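Local coordinates for tautomerase (Bordetella trematum, PDB 6VVR), which is a member of the tautomerase superfamily, built from two beta-alpha-beta halves and assembled as a trimer, at residues T17-L20 / K21-D25; I31-L35 / A36-A40; A69-T72 / V73-A77; L91-G95 / K96-V100. One frame throughout, in Å; residues are numbered along the deposited sequence.

Overall arrangement
All four contacts are local, each within continuous chain. Contact 1 lies in the middle of helix 13-31 and rests on backbone bonds and leucine packing. Contacts 2 and 4 are the matching turns that lead from helices 13-31 and 73-91 into strands 39-45 and 98-105, the outermost strands of the sheet within this chain. The first turn uses a serine hydroxyl, the second carboxylates, a lysine and a water. Contact 3 starts helix 73-91 with a threonine cap. Contacts 1 and 2 touch through Ser24, and contacts 2 and 3 through Ile31 and Arg71. Contacts 1 and 2 are partly buried and reach the second subunit; contacts 3 and 4 lie at the surface and reach the third.

Contact 1 of 4, residues T17-L20 / K21-D25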
loop_
_atom_site.group_PDB
_atom_site.type_symbol
_atom_site.label_atom_id
_atom_site.label_comp_id
_atom_site.label_asym_id
_atom_site.label_seq_id
_atom_site.Cartn_x
_atom_site.Cartn_y
_atom_site.Cartn_z
ATOM N N THR A 17 -20.440 -3.342 -3.292
ATOM C CA THR A 17 -20.899 -3.682 -1.945
ATOM C C THR A 17 -20.750 -5.169 -1.667
ATOM O O THR A 17 -20.237 -5.570 -0.612
ATOM C CB THR A 17 -22.362 -3.275 -1.769
ATOM O OG1 THR A 17 -22.466 -1.853 -1.802
ATOM C CG2 THR A 17 -22.911 -3.801 -0.455
ATOM N N ALA A 18 -21.228 -6.005 -2.588
ATOM C CA ALA A 18 -21.138 -7.447 -2.398
ATOM C C ALA A 18 -19.693 -7.904 -2.342
ATOM O O ALA A 18 -19.366 -8.831 -1.593
ATOM C CB ALA A 18 -21.885 -8.176 -3.516
ATOM N N LEU A 19 -18.816 -7.255 -3.110
ATOM C CA LEU A 19 -17.402 -7.611 -3.073
ATOM C C LEU A 19 -16.824 -7.389 -1.680
ATOM O O LEU A 19 -16.150 -8.263 -1.130
ATOM C CB LEU A 19 -16.633 -6.797 -4.119
ATOM C CG LEU A 19 -15.103 -6.827 -3.984
ATOM C CD1 LEU A 19 -14.561 -8.229 -4.288
ATOM C CD2 LEU A 19 -14.439 -5.788 -4.874
ATOM N N LEU A 20 -17.087 -6.220 -1.091
ATOM C CA LEU A 20 -16.571 -5.924 0.245
ATOM C C LEU A 20 -17.038 -6.955 1.261
ATOM O O LEU A 20 -16.242 -7.465 2.057
ATOM C CB LEU A 20 -17.000 -4.520 0.675
ATOM C CG LEU A 20 -16.329 -3.356 -0.046
ATOM C CD1 LEU A 20 -17.032 -2.049 0.304
ATOM C CD2 LEU A 20 -14.844 -3.313 0.309
ATOM N N LYS A 21 -18.339 -7.269 1.254
ATOM C CA LYS A 21 -18.856 -8.288 2.158
ATOM C C LYS A 21 -18.229 -9.647 1.877
ATOM O O LYS A 21 -17.889 -10.384 2.812
ATOM C CB LYS A 21 -20.375 -8.371 2.033
ATOM C CG LYS A 21 -21.093 -7.113 2.471
ATOM C CD LYS A 21 -22.599 -7.334 2.460
ATOM C CE LYS A 21 -23.348 -6.105 2.939
ATOM N NZ LYS A 21 -24.716 -6.460 3.438
ATOM N N ALA A 22 -18.085 -10.009 0.597
ATOM C CA ALA A 22 -17.511 -11.312 0.273
ATOM C C ALA A 22 -16.053 -11.397 0.703
ATOM O O ALA A 22 -15.591 -12.456 1.133
ATOM C CB ALA A 22 -17.640 -11.608 -1.220
ATOM N N LEU A 23 -15.307 -10.298 0.578
ATOM C CA LEU A 23 -13.919 -10.316 1.026
ATOM C C LEU A 23 -13.845 -10.464 2.536
ATOM O O LEU A 23 -13.045 -11.253 3.054
ATOM C CB LEU A 23 -13.213 -9.041 0.580
ATOM C CG LEU A 23 -12.993 -8.900 -0.927
ATOM C CD1 LEU A 23 -12.360 -7.558 -1.177
ATOM C CD2 LEU A 23 -12.103 -10.012 -1.459
ATOM N N SER A 24 -14.695 -9.730 3.259
ATOM C CA SER A 24 -14.678 -9.816 4.715
ATOM C C SER A 24 -15.009 -11.234 5.169
ATOM O O SER A 24 -14.277 -11.832 5.967
ATOM C CB SER A 24 -15.655 -8.800 5.307
ATOM O OG SER A 24 -15.793 -8.984 6.711
ATOM N N ASP A 25 -16.090 -11.808 4.635
ATOM C CA ASP A 25 -16.425 -13.194 4.967
ATOM C C ASP A 25 -15.318 -14.162 4.565
ATOM O O ASP A 25 -15.069 -15.151 5.259
ATOM C CB ASP A 25 -17.732 -13.608 4.295
ATOM C CG ASP A 25 -18.347 -14.826 4.940
ATOM O OD1 ASP A 25 -18.454 -14.871 6.192
ATOM O OD2 ASP A 25 -18.688 -15.774 4.201
#
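Leu19 and Leu23 meet one turn apart on the buried side of helix 13-31. The apolar contact is made by one methyl of Leu19: its CD1 lies 3.8 Å from CG of Leu23. The two side chains run at a slant to each other. Leu19 has CG anti to its backbone N (chi1 167°), and this turns its branched end along the helix towards Leu23. CG of Leu23 also sits close over the backbone, 3.2 Å from O of Leu19.

A second, looser pair lies on another side of the helix. CG2 of Thr17 is 4.1 Å from CE of Lys21. The two side chains lie alongside and point the same way, and the extended lysine chain carries NZ on past the threonine. OG1 of Thr17 turns instead to the backbone O of Pro13.

The backbone supplies the polar part. Four successive i to i+4 hydrogen bonds join the two halves. Lys21 N to Thr17 O is the longest and straightest, at 3.2 Å and 173°. Ala22 N to Ala18 O and Leu23 N to Leu19 O are both 2.8 Å, and Ser24 N to Leu20 O is 3.0 Å.

Beyond the segments, Leu23 packs on Leu83, Ala86 and Val87 of helix 73-91 and on Val5 of strand 2-8. Leu20 meets Ala48 of the second subunit, and Ser24 meets Ile51 there. This is a regular alpha helix, the crossover helix of the beta-alpha-beta unit formed by strand 2-8, helix 13-31 and strand 39-45, as in the tautomerase fold.

Contact 2 of 4, residues I31-L35 / A36-A40; sequences IGAPL and ASVRA
Ser37 folds back on Pro34 across the short turn between helix 13-31 and strand 39-45. Its CB lies 3.5 Å from the carbonyl O of Pro34. From CB the hydroxyl turns to a place between the backbone N and the carbonyl carbon (chi1 68°), which points it at the carbonyl O of Pro34. OG then gives a hydrogen bond of 2.7 Å to O of Pro34. It arrives in the carbonyl plane, on a lone pair. The same OG is 3.6 Å from CD of the proline ring and 3.8 Å from CB of Ala33.

The backbone N of Ser37 also bonds to O of Pro34, at 2.9 Å. This donor stands well above the carbonyl plane, 49° out of it. A further backbone bond follows, from Val38 N to Leu35 O at 3.1 Å. Both backbone bonds span three residues, in keeping with the 3-10 segment here.

Val38 adds a loose apolar contact, its CG2 4.3 Å from CB of Ala33. The same CG2 comes to 3.6 Å from O of Pro34. Ala33 and Ser37 also touch Pro1, while Val38 packs on Ser24 and Val27 of helix 13-31. Arg39 and Ala40 then pair with a strand of the second subunit.

One serine thus grips a single carbonyl oxygen with both its hydroxyl and its N-H. The pair of hydrogen bonds to one oxygen should fix the rotation of the hydroxyl and hold the turn closed where the chain enters the strand.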
loop_
_atom_site.group_PDB
_atom_site.type_symbol
_atom_site.label_atom_id
_atom_site.label_comp_id
_atom_site.label_asym_id
_atom_site.label_seq_id
_atom_site.Cartn_x
_atom_site.Cartn_y
_atom_site.Cartn_z
ATOM N N ILE A 31 -9.259 -18.042 7.629
ATOM C CA ILE A 31 -8.259 -18.061 8.690
ATOM C C ILE A 31 -8.853 -17.891 10.084
ATOM O O ILE A 31 -8.102 -17.874 11.064
ATOM C CB ILE A 31 -7.158 -17.010 8.448
ATOM C CG1 ILE A 31 -7.686 -15.599 8.704
ATOM C CG2 ILE A 31 -6.604 -17.140 7.026
ATOM C CD1 ILE A 31 -6.601 -14.531 8.701
ATOM N N GLY A 32 -10.168 -17.772 10.208
ATOM C CA GLY A 32 -10.773 -17.675 11.523
ATOM C C GLY A 32 -10.470 -16.394 12.269
ATOM O O GLY A 32 -10.482 -16.390 13.505
ATOM N N ALA A 33 -10.174 -15.306 11.556
ATOM C CA ALA A 33 -9.936 -14.037 12.217
ATOM C C ALA A 33 -11.232 -13.530 12.844
ATOM O O ALA A 33 -12.310 -13.720 12.280
ATOM C CB ALA A 33 -9.401 -13.005 11.224
ATOM N N PRO A 34 -11.157 -12.891 14.012
ATOM C CA PRO A 34 -12.360 -12.265 14.574
ATOM C C PRO A 34 -12.891 -11.212 13.620
ATOM O O PRO A 34 -12.129 -10.422 13.058
ATOM C CB PRO A 34 -11.865 -11.637 15.884
ATOM C CG PRO A 34 -10.521 -12.244 16.148
ATOM C CD PRO A 34 -9.957 -12.585 14.802
ATOM N N LEU A 35 -14.213 -11.218 13.431
ATOM C CA LEU A 35 -14.844 -10.264 12.527
ATOM C C LEU A 35 -14.419 -8.831 12.829
ATOM O O LEU A 35 -14.212 -8.028 11.910
ATOM C CB LEU A 35 -16.359 -10.403 12.615
ATOM C CG LEU A 35 -17.137 -9.420 11.761
ATOM C CD1 LEU A 35 -16.859 -9.728 10.299
ATOM C CD2 LEU A 35 -18.617 -9.512 12.079
ATOM N N ALA A 36 -14.249 -8.500 14.113
ATOM C CA ALA A 36 -13.892 -7.140 14.496
ATOM C C ALA A 36 -12.503 -6.724 14.012
ATOM O O ALA A 36 -12.208 -5.523 13.986
ATOM C CB ALA A 36 -13.981 -6.989 16.017
ATOM N N SER A 37 -11.644 -7.670 13.633
ATOM C CA SER A 37 -10.313 -7.321 13.165
ATOM C C SER A 37 -10.243 -7.144 11.656
ATOM O O SER A 37 -9.155 -6.862 11.135
ATOM C CB SER A 37 -9.292 -8.387 13.572
ATOM O OG SER A 37 -9.522 -9.602 12.878
ATOM N N VAL A 38 -11.356 -7.311 10.941
ATOM C CA VAL A 38 -11.359 -7.370 9.478
ATOM C C VAL A 38 -11.866 -6.043 8.928
ATOM O O VAL A 38 -13.003 -5.639 9.205
ATOM C CB VAL A 38 -12.223 -8.532 8.956
ATOM C CG1 VAL A 38 -12.249 -8.538 7.433
ATOM C CG2 VAL A 38 -11.735 -9.880 9.498
ATOM N N ARG A 39 -11.033 -5.367 8.129
ATOM C CA ARG A 39 -11.407 -4.130 7.452
ATOM C C ARG A 39 -10.986 -4.221 5.995
ATOM O O ARG A 39 -9.983 -4.856 5.669
ATOM C CB ARG A 39 -10.743 -2.905 8.087
ATOM C CG ARG A 39 -10.818 -2.893 9.589
ATOM C CD ARG A 39 -10.334 -1.583 10.191
ATOM N NE ARG A 39 -10.855 -1.490 11.547
ATOM C CZ ARG A 39 -11.153 -0.355 12.166
ATOM N NH1 ARG A 39 -10.959 0.804 11.557
ATOM N NH2 ARG A 39 -11.665 -0.391 13.394
ATOM N N ALA A 40 -11.765 -3.592 5.118
ATOM C CA ALA A 40 -11.393 -3.532 3.713
ATOM C C ALA A 40 -11.852 -2.206 3.132
ATOM O O ALA A 40 -12.956 -1.739 3.423
ATOM C CB ALA A 40 -11.978 -4.707 2.916
#

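Contact 3 of 4, residues A69-T72 / V73-A77; sequences AGRT and VELKA
A threonine N-cap opens helix 73-91. OG1 of Thr72 accepts a hydrogen bond from the backbone N of Leu75, at 3.0 Å with an N-H...O angle of 163°. OG1 can reach this N-H because it stands between the backbone N and the carbonyl carbon of its own residue (chi1 61°). The same oxygen rests against the leucine side chain, 3.5 Å from CG of Leu75. The two side chains cross at an angle, with the hydroxyl at the base of the leucine.

The first regular helical bond also starts at Thr72. Its carbonyl O accepts from Lys76 N at 2.9 Å, close to straight. Thr72 therefore uses its side chain and its main chain to hold two successive N-H groups of the first turn. The cap marks the passage from strand 61-68 to the crossover helix in the second beta-alpha-beta half of the chain.

Around the cap, the aliphatic part of Lys76 lies along the incoming backbone. Its CD is 3.6 Å from O of Thr72, and its CE is 3.8 Å from O of Arg71. The amino end goes on to salt bridges with Asp104 and with Asp109 of the third subunit. Arg71 meets the helix through its first carbons: CG is 4.2 Å from CD1 of Leu75. Its chain then bends at chi2 (85°) and leads away, and NH1 bonds to the backbone O of Ile68.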
loop_
_atom_site.group_PDB
_atom_site.type_symbol
_atom_site.label_atom_id
_atom_site.label_comp_id
_atom_site.label_asym_id
_atom_site.label_seq_id
_atom_site.Cartn_x
_atom_site.Cartn_y
_atom_site.Cartn_z
ATOM N N ALA A 69 1.582 -11.306 11.725
ATOM C CA ALA A 69 2.418 -12.455 11.422
ATOM C C ALA A 69 2.048 -13.640 12.309
ATOM O O ALA A 69 1.422 -13.492 13.364
ATOM C CB ALA A 69 3.894 -12.108 11.622
ATOM N N GLY A 70 2.443 -14.828 11.865
ATOM C CA GLY A 70 2.245 -16.043 12.633
ATOM C C GLY A 70 1.297 -17.051 12.019
ATOM O O GLY A 70 1.195 -18.170 12.539
ATOM N N ARG A 71 0.581 -16.705 10.957
ATOM C CA ARG A 71 -0.297 -17.685 10.337
ATOM C C ARG A 71 0.550 -18.729 9.624
ATOM O O ARG A 71 1.590 -18.413 9.041
ATOM C CB ARG A 71 -1.264 -17.010 9.360
ATOM C CG ARG A 71 -2.613 -16.622 9.976
ATOM C CD ARG A 71 -2.549 -15.264 10.666
ATOM N NE ARG A 71 -3.862 -14.819 11.140
ATOM C CZ ARG A 71 -4.169 -13.550 11.407
ATOM N NH1 ARG A 71 -3.261 -12.600 11.235
ATOM N NH2 ARG A 71 -5.391 -13.218 11.825
ATOM N N THR A 72 0.120 -19.986 9.699
ATOM C CA THR A 72 0.829 -21.045 8.997
ATOM C C THR A 72 0.809 -20.798 7.489
ATOM O O THR A 72 -0.036 -20.074 6.962
ATOM C CB THR A 72 0.190 -22.396 9.280
ATOM O OG1 THR A 72 -1.167 -22.386 8.818
ATOM C CG2 THR A 72 0.220 -22.691 10.764
ATOM N N VAL A 73 1.745 -21.448 6.790
ATOM C CA VAL A 73 1.728 -21.432 5.327
ATOM C C VAL A 73 0.377 -21.900 4.805
ATOM O O VAL A 73 -0.149 -21.363 3.824
ATOM C CB VAL A 73 2.877 -22.298 4.774
ATOM C CG1 VAL A 73 2.718 -22.520 3.275
ATOM C CG2 VAL A 73 4.221 -21.648 5.079
ATOM N N GLU A 74 -0.216 -22.898 5.467
ATOM C CA GLU A 74 -1.475 -23.467 4.993
ATOM C C GLU A 74 -2.628 -22.479 5.143
ATOM O O GLU A 74 -3.462 -22.350 4.240
ATOM C CB GLU A 74 -1.775 -24.766 5.748
ATOM C CG GLU A 74 -3.087 -25.434 5.352
ATOM C CD GLU A 74 -3.015 -26.948 5.497
ATOM O OE1 GLU A 74 -2.149 -27.419 6.267
ATOM O OE2 GLU A 74 -3.805 -27.664 4.839
ATOM N N LEU A 75 -2.691 -21.773 6.275
ATOM C CA LEU A 75 -3.731 -20.761 6.446
ATOM C C LEU A 75 -3.529 -19.604 5.473
ATOM O O LEU A 75 -4.498 -19.088 4.903
ATOM C CB LEU A 75 -3.745 -20.254 7.889
ATOM C CG LEU A 75 -4.401 -21.150 8.944
ATOM C CD1 LEU A 75 -4.529 -20.396 10.253
ATOM C CD2 LEU A 75 -5.765 -21.628 8.466
ATOM N N LYS A 76 -2.275 -19.187 5.270
ATOM C CA LYS A 76 -1.990 -18.149 4.282
ATOM C C LYS A 76 -2.446 -18.587 2.899
ATOM O O LYS A 76 -3.006 -17.792 2.139
ATOM C CB LYS A 76 -0.498 -17.833 4.256
ATOM C CG LYS A 76 0.011 -16.941 5.366
ATOM C CD LYS A 76 1.524 -17.152 5.468
ATOM C CE LYS A 76 2.227 -16.026 6.169
ATOM N NZ LYS A 76 3.714 -16.205 6.085
ATOM N N ALA A 77 -2.190 -19.855 2.547
ATOM C CA ALA A 77 -2.636 -20.368 1.255
ATOM C C ALA A 77 -4.156 -20.360 1.155
ATOM O O ALA A 77 -4.715 -19.949 0.131
ATOM C CB ALA A 77 -2.084 -21.778 1.029
#

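Contact 4 of 4, residues L91-G95 / K96-V100; sequences LGMDG and KDVRV
Asp94 and Lys96 meet at the turn that joins helix 73-91 to strand 98-105. Gly92 ends the helix in a Schellman motif. OD1 of Asp94 accepts the backbone N-H of Lys96 at 2.9 Å, in a nearly straight bond of 175°. This is an Asx turn, leading into a short 3-10 segment. The donor comes to the anti side, tilted about 31° out of the carboxylate plane. The lysine chain crosses the same carboxylate, with CG 3.2 Å from OD1 of Asp94. Its amino group goes past Asp94 to Asp97, where NZ and OD1 form a salt bridge of 3.1 Å.

OD2 of Asp97 is satisfied by water 1, which donates to it at 2.6 Å. That water also accepts from the backbone N of Asp94, linking both sides. The backbone O of Asp94 takes the N-H of Asp97, and Val98 N gives a longer bond to Gly95 O at 3.3 Å.

NH2 of Arg99 bonds to the O of Lys96 and to the O of Val98, both at 2.8 Å and both close to the guanidinium plane. The apolar side is made by Met93, whose chain bends at chi3 to put CE 3.8 Å from CG2 of Val98.

Asp94 thus holds a backbone N-H, and Asp97 takes the lysine charge and the water. Lys96 probably offsets the mutual repulsion of the two nearby carboxylates, chiefly at Asp97.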
loop_
_atom_site.group_PDB
_atom_site.type_symbol
_atom_site.label_atom_id
_atom_site.label_comp_id
_atom_site.label_asym_id
_atom_site.label_seq_id
_atom_site.Cartn_x
_atom_site.Cartn_y
_atom_site.Cartn_z
ATOM N N LEU A 91 -17.198 -10.098 -8.874
ATOM C CA LEU A 91 -17.055 -9.180 -9.996
ATOM C C LEU A 91 -17.206 -9.859 -11.352
ATOM O O LEU A 91 -17.083 -9.186 -12.382
ATOM C CB LEU A 91 -15.687 -8.471 -9.937
ATOM C CG LEU A 91 -15.386 -7.714 -8.640
ATOM C CD1 LEU A 91 -14.158 -6.820 -8.802
ATOM C CD2 LEU A 91 -16.586 -6.901 -8.195
ATOM N N GLY A 92 -17.469 -11.162 -11.379
ATOM C CA GLY A 92 -17.566 -11.862 -12.654
ATOM C C GLY A 92 -16.268 -11.833 -13.429
ATOM O O GLY A 92 -16.269 -11.617 -14.649
ATOM N N MET A 93 -15.150 -12.006 -12.735
ATOM C CA MET A 93 -13.827 -11.917 -13.327
ATOM C C MET A 93 -13.199 -13.291 -13.431
ATOM O O MET A 93 -13.522 -14.203 -12.666
ATOM C CB MET A 93 -12.902 -11.049 -12.476
ATOM C CG MET A 93 -13.161 -9.594 -12.530
ATOM S SD MET A 93 -11.878 -8.899 -11.495
ATOM C CE MET A 93 -10.421 -9.248 -12.473
ATOM N N ASP A 94 -12.251 -13.401 -14.356
ATOM C CA ASP A 94 -11.388 -14.570 -14.429
ATOM C C ASP A 94 -10.346 -14.507 -13.316
ATOM O O ASP A 94 -9.693 -13.477 -13.124
ATOM C CB ASP A 94 -10.704 -14.637 -15.793
ATOM C CG ASP A 94 -10.093 -16.000 -16.072
ATOM O OD1 ASP A 94 -9.469 -16.578 -15.155
ATOM O OD2 ASP A 94 -10.236 -16.494 -17.213
ATOM N N GLY A 95 -10.186 -15.617 -12.594
ATOM C CA GLY A 95 -9.241 -15.652 -11.492
ATOM C C GLY A 95 -7.804 -15.420 -11.917
ATOM O O GLY A 95 -6.969 -15.022 -11.098
ATOM N N LYS A 96 -7.495 -15.649 -13.195
ATOM C CA LYS A 96 -6.141 -15.390 -13.672
ATOM C C LYS A 96 -5.811 -13.901 -13.680
ATOM O O LYS A 96 -4.630 -13.537 -13.749
ATOM C CB LYS A 96 -5.952 -15.971 -15.078
ATOM C CG LYS A 96 -6.750 -15.251 -16.162
ATOM C CD LYS A 96 -6.354 -15.704 -17.571
ATOM C CE LYS A 96 -7.138 -14.957 -18.647
ATOM N NZ LYS A 96 -6.656 -13.557 -18.838
ATOM N N ASP A 97 -6.827 -13.040 -13.617
ATOM C CA ASP A 97 -6.663 -11.594 -13.668
ATOM C C ASP A 97 -6.579 -10.966 -12.283
ATOM O O ASP A 97 -6.441 -9.744 -12.176
ATOM C CB ASP A 97 -7.824 -10.967 -14.450
ATOM C CG ASP A 97 -7.800 -11.338 -15.929
ATOM O OD1 ASP A 97 -6.698 -11.585 -16.465
ATOM O OD2 ASP A 97 -8.880 -11.379 -16.557
ATOM N N VAL A 98 -6.674 -11.770 -11.234
ATOM C CA VAL A 98 -6.701 -11.303 -9.854
ATOM C C VAL A 98 -5.366 -11.647 -9.213
ATOM O O VAL A 98 -4.790 -12.695 -9.509
ATOM C CB VAL A 98 -7.864 -11.959 -9.085
ATOM C CG1 VAL A 98 -7.935 -11.442 -7.656
ATOM C CG2 VAL A 98 -9.176 -11.704 -9.811
ATOM N N ARG A 99 -4.874 -10.765 -8.343
ATOM C CA ARG A 99 -3.694 -11.038 -7.535
ATOM C C ARG A 99 -3.991 -10.693 -6.081
ATOM O O ARG A 99 -4.720 -9.739 -5.798
ATOM C CB ARG A 99 -2.479 -10.240 -8.021
ATOM C CG ARG A 99 -1.903 -10.706 -9.354
ATOM C CD ARG A 99 -1.447 -12.170 -9.316
ATOM N NE ARG A 99 -0.873 -12.586 -10.603
ATOM C CZ ARG A 99 -1.586 -13.035 -11.635
ATOM N NH1 ARG A 99 -0.975 -13.388 -12.763
ATOM N NH2 ARG A 99 -2.908 -13.133 -11.547
ATOM N N VAL A 100 -3.419 -11.478 -5.165
ATOM C CA VAL A 100 -3.518 -11.250 -3.724
ATOM C C VAL A 100 -2.106 -11.200 -3.163
ATOM O O VAL A 100 -1.291 -12.073 -3.473
ATOM C CB VAL A 100 -4.309 -12.364 -3.012
ATOM C CG1 VAL A 100 -4.393 -12.066 -1.502
ATOM C CG2 VAL A 100 -5.679 -12.535 -3.617
HETATM O O HOH W 1 -11.364 -11.100 -15.854
#